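Local coordinates for protein glycerophosphoryl diester phosphodiesterase (Agrobacterium tumefaciens str. C58, PDB 3KS6) that belongs to the glycerophosphoryl diester phosphodiesterase family, adopts a TIM-barrel fold and holds a magnesium ion in an acidic site, at residues A[34-39]-A[102-107]. Numbering follows the deposited sequence.
Sequences VEFDLH and FRCEIK. With MG (magnesium ion), chain F.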
loop_
_atom_site.group_PDB
_atom_site.type_symbol
_atom_site.label_atom_id
_atom_site.label_comp_id
_atom_site.label_asym_id
_atom_site.label_seq_id
_atom_site.Cartn_x
_atom_site.Cartn_y
_atom_site.Cartn_z
ATOM N N VAL A 34 2.085 -7.145 -2.550
ATOM C CA VAL A 34 1.748 -6.155 -3.552
ATOM C C VAL A 34 0.935 -5.098 -2.833
ATOM O O VAL A 34 0.032 -5.438 -2.054
ATOM C CB VAL A 34 0.980 -6.738 -4.748
ATOM C CG1 VAL A 34 -0.376 -7.295 -4.339
ATOM C CG2 VAL A 34 0.833 -5.685 -5.884
ATOM N N GLU A 35 1.298 -3.821 -3.031
ATOM C CA GLU A 35 0.554 -2.711 -2.449
ATOM C C GLU A 35 -0.377 -2.082 -3.491
ATOM O O GLU A 35 0.006 -1.928 -4.640
ATOM C CB GLU A 35 1.492 -1.650 -1.845
ATOM C CG GLU A 35 0.724 -0.613 -0.965
ATOM C CD GLU A 35 0.208 0.620 -1.707
ATOM O OE1 GLU A 35 0.519 0.816 -2.883
ATOM O OE2 GLU A 35 -0.553 1.409 -1.093
ATOM N N PHE A 36 -1.574 -1.680 -3.070
ATOM C CA PHE A 36 -2.525 -1.011 -3.938
ATOM C C PHE A 36 -3.550 -0.253 -3.106
ATOM O O PHE A 36 -3.718 -0.520 -1.914
ATOM C CB PHE A 36 -3.226 -2.052 -4.841
ATOM C CG PHE A 36 -3.955 -3.107 -4.055
ATOM C CD1 PHE A 36 -3.256 -4.201 -3.558
ATOM C CD2 PHE A 36 -5.305 -2.966 -3.746
ATOM C CE1 PHE A 36 -3.877 -5.149 -2.812
ATOM C CE2 PHE A 36 -5.950 -3.923 -2.990
ATOM C CZ PHE A 36 -5.241 -5.040 -2.535
ATOM N N ASP A 37 -4.221 0.687 -3.768
ATOM C CA ASP A 37 -5.219 1.574 -3.154
ATOM C C ASP A 37 -6.553 1.302 -3.870
ATOM O O ASP A 37 -6.574 0.872 -5.007
ATOM C CB ASP A 37 -4.823 3.035 -3.373
ATOM C CG ASP A 37 -3.327 3.267 -3.252
ATOM O OD1 ASP A 37 -2.792 3.278 -2.109
ATOM O OD2 ASP A 37 -2.672 3.433 -4.306
ATOM N N LEU A 38 -7.660 1.586 -3.202
ATOM C CA LEU A 38 -8.982 1.245 -3.727
ATOM C C LEU A 38 -9.912 2.428 -3.599
ATOM O O LEU A 38 -9.796 3.189 -2.636
ATOM C CB LEU A 38 -9.576 0.049 -2.938
ATOM C CG LEU A 38 -8.836 -1.312 -2.912
ATOM C CD1 LEU A 38 -9.564 -2.343 -1.980
ATOM C CD2 LEU A 38 -8.689 -1.855 -4.318
ATOM N N HIS A 39 -10.848 2.560 -4.549
ATOM C CA HIS A 39 -11.911 3.583 -4.526
ATOM C C HIS A 39 -13.249 3.007 -4.986
ATOM O O HIS A 39 -13.284 2.102 -5.832
ATOM C CB HIS A 39 -11.538 4.749 -5.447
ATOM C CG HIS A 39 -10.301 5.472 -5.025
ATOM N ND1 HIS A 39 -10.317 6.520 -4.130
ATOM C CD2 HIS A 39 -9.004 5.244 -5.325
ATOM C CE1 HIS A 39 -9.076 6.925 -3.928
ATOM N NE2 HIS A 39 -8.263 6.164 -4.638
ATOM N N PHE A 102 -1.482 -9.365 0.019
ATOM C CA PHE A 102 -1.991 -8.030 -0.260
ATOM C C PHE A 102 -1.663 -7.059 0.862
ATOM O O PHE A 102 -1.779 -7.421 2.045
ATOM C CB PHE A 102 -3.528 -8.065 -0.346
ATOM C CG PHE A 102 -4.125 -8.525 -1.683
ATOM C CD1 PHE A 102 -3.373 -8.798 -2.804
ATOM C CD2 PHE A 102 -5.512 -8.544 -1.814
ATOM C CE1 PHE A 102 -3.974 -9.148 -4.008
ATOM C CE2 PHE A 102 -6.107 -8.888 -3.040
ATOM C CZ PHE A 102 -5.313 -9.197 -4.122
ATOM N N ARG A 103 -1.311 -5.830 0.474
ATOM C CA ARG A 103 -1.213 -4.678 1.358
ATOM C C ARG A 103 -2.203 -3.650 0.735
ATOM O O ARG A 103 -1.931 -3.016 -0.294
ATOM C CB ARG A 103 0.230 -4.155 1.452
ATOM C CG ARG A 103 0.397 -2.821 2.220
ATOM C CD ARG A 103 1.788 -2.357 2.063
ATOM N NE ARG A 103 2.051 -0.988 2.494
ATOM C CZ ARG A 103 2.930 -0.632 3.423
ATOM N NH1 ARG A 103 3.713 -1.521 4.050
ATOM N NH2 ARG A 103 3.099 0.658 3.654
ATOM N N CYS A 104 -3.361 -3.556 1.344
ATOM C CA CYS A 104 -4.474 -2.781 0.819
ATOM C C CYS A 104 -4.582 -1.420 1.503
ATOM O O CYS A 104 -4.781 -1.378 2.705
ATOM C CB CYS A 104 -5.758 -3.600 1.067
ATOM S SG CYS A 104 -7.277 -2.777 0.570
ATOM N N GLU A 105 -4.519 -0.326 0.755
ATOM C CA GLU A 105 -4.641 1.013 1.367
ATOM C C GLU A 105 -6.023 1.584 1.170
ATOM O O GLU A 105 -6.536 1.592 0.057
ATOM C CB GLU A 105 -3.593 1.997 0.813
ATOM C CG GLU A 105 -3.521 3.277 1.643
ATOM C CD GLU A 105 -2.526 4.290 1.122
ATOM O OE1 GLU A 105 -1.579 3.908 0.377
ATOM O OE2 GLU A 105 -2.741 5.496 1.421
ATOM N N ILE A 106 -6.597 2.059 2.259
ATOM C CA ILE A 106 -7.901 2.734 2.296
ATOM C C ILE A 106 -7.659 4.242 2.201
ATOM O O ILE A 106 -7.091 4.867 3.129
ATOM C CB ILE A 106 -8.622 2.428 3.618
ATOM C CG1 ILE A 106 -8.793 0.925 3.800
ATOM C CG2 ILE A 106 -10.020 3.116 3.654
ATOM C CD1 ILE A 106 -9.594 0.270 2.633
ATOM N N LYS A 107 -8.063 4.797 1.058
ATOM C CA LYS A 107 -7.908 6.205 0.704
ATOM C C LYS A 107 -9.232 6.953 0.876
ATOM O O LYS A 107 -10.314 6.361 0.732
ATOM C CB LYS A 107 -7.509 6.331 -0.782
ATOM C CG LYS A 107 -6.112 5.847 -1.161
ATOM C CD LYS A 107 -5.031 6.879 -0.859
ATOM C CE LYS A 107 -4.562 7.704 -2.081
ATOM N NZ LYS A 107 -5.538 8.671 -2.687
HETATM MG MG MG F . -0.831 3.422 -1.455
HETATM O O HOH W 1 0.009 1.051 1.757
HETATM O O HOH W 2 -0.184 3.151 -3.458
HETATM O O HOH W 3 -9.968 3.732 -0.085
HETATM O O HOH W 4 -0.774 5.484 -1.788
#
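Phe36 turns the edge of its ring onto the face of Phe102, a T-shaped pair with centroids 4.8 Å apart and planes at 75°. CE1 and CZ do the touching, CE1 reaching to 3.6 Å from Phe102 CG. One face of the Phe36 ring is covered by Cys104 CA, a CH-pi contact; Leu38 CD2 and Phe102 CB lie in plane at the rim. Chi1 at 59° puts Phe36 CG between its own N and carbonyl carbon. Cys104 SG meets the ring obliquely and packs against Leu38 CD1 at 3.5 Å, while Val34 CG1 lies beside Phe102 CD1. Helices 88-95 and 118-128 cover this apolar face.

Beneath the side chains the strands run parallel. Arg103 N donates to Val34 O, and Arg103 O takes Phe36 N; Glu105 N then reaches Phe36 O at 2.8 Å, but the next bond, Leu38 N to Glu105 O, is weak.

The other face carries the acids. Glu35 OE2, Asp37 OD1 and Glu105 OE1 converge on magnesium, the last at 2.0 Å. The metal explains why Asp37 OD1 and Glu105 OE1 can lie only 2.8 Å apart, their carboxylate planes turned 81° against each other. Water 2, itself a ligand, donates to Glu35 OE1 and Asp37 OD2, tying down the second oxygen of each of these two carboxylates. Water 1 donates to Glu35 OE2 and accepts from Arg103 NE at 3.0 Å, a second-shell link consistent with the arginine helping to position that carboxylate. Such parallel neighbours, greasy toward the surrounding helices and acidic on the opposite face, fit the TIM barrel of this family, with its metal site built on adjacent barrel strands.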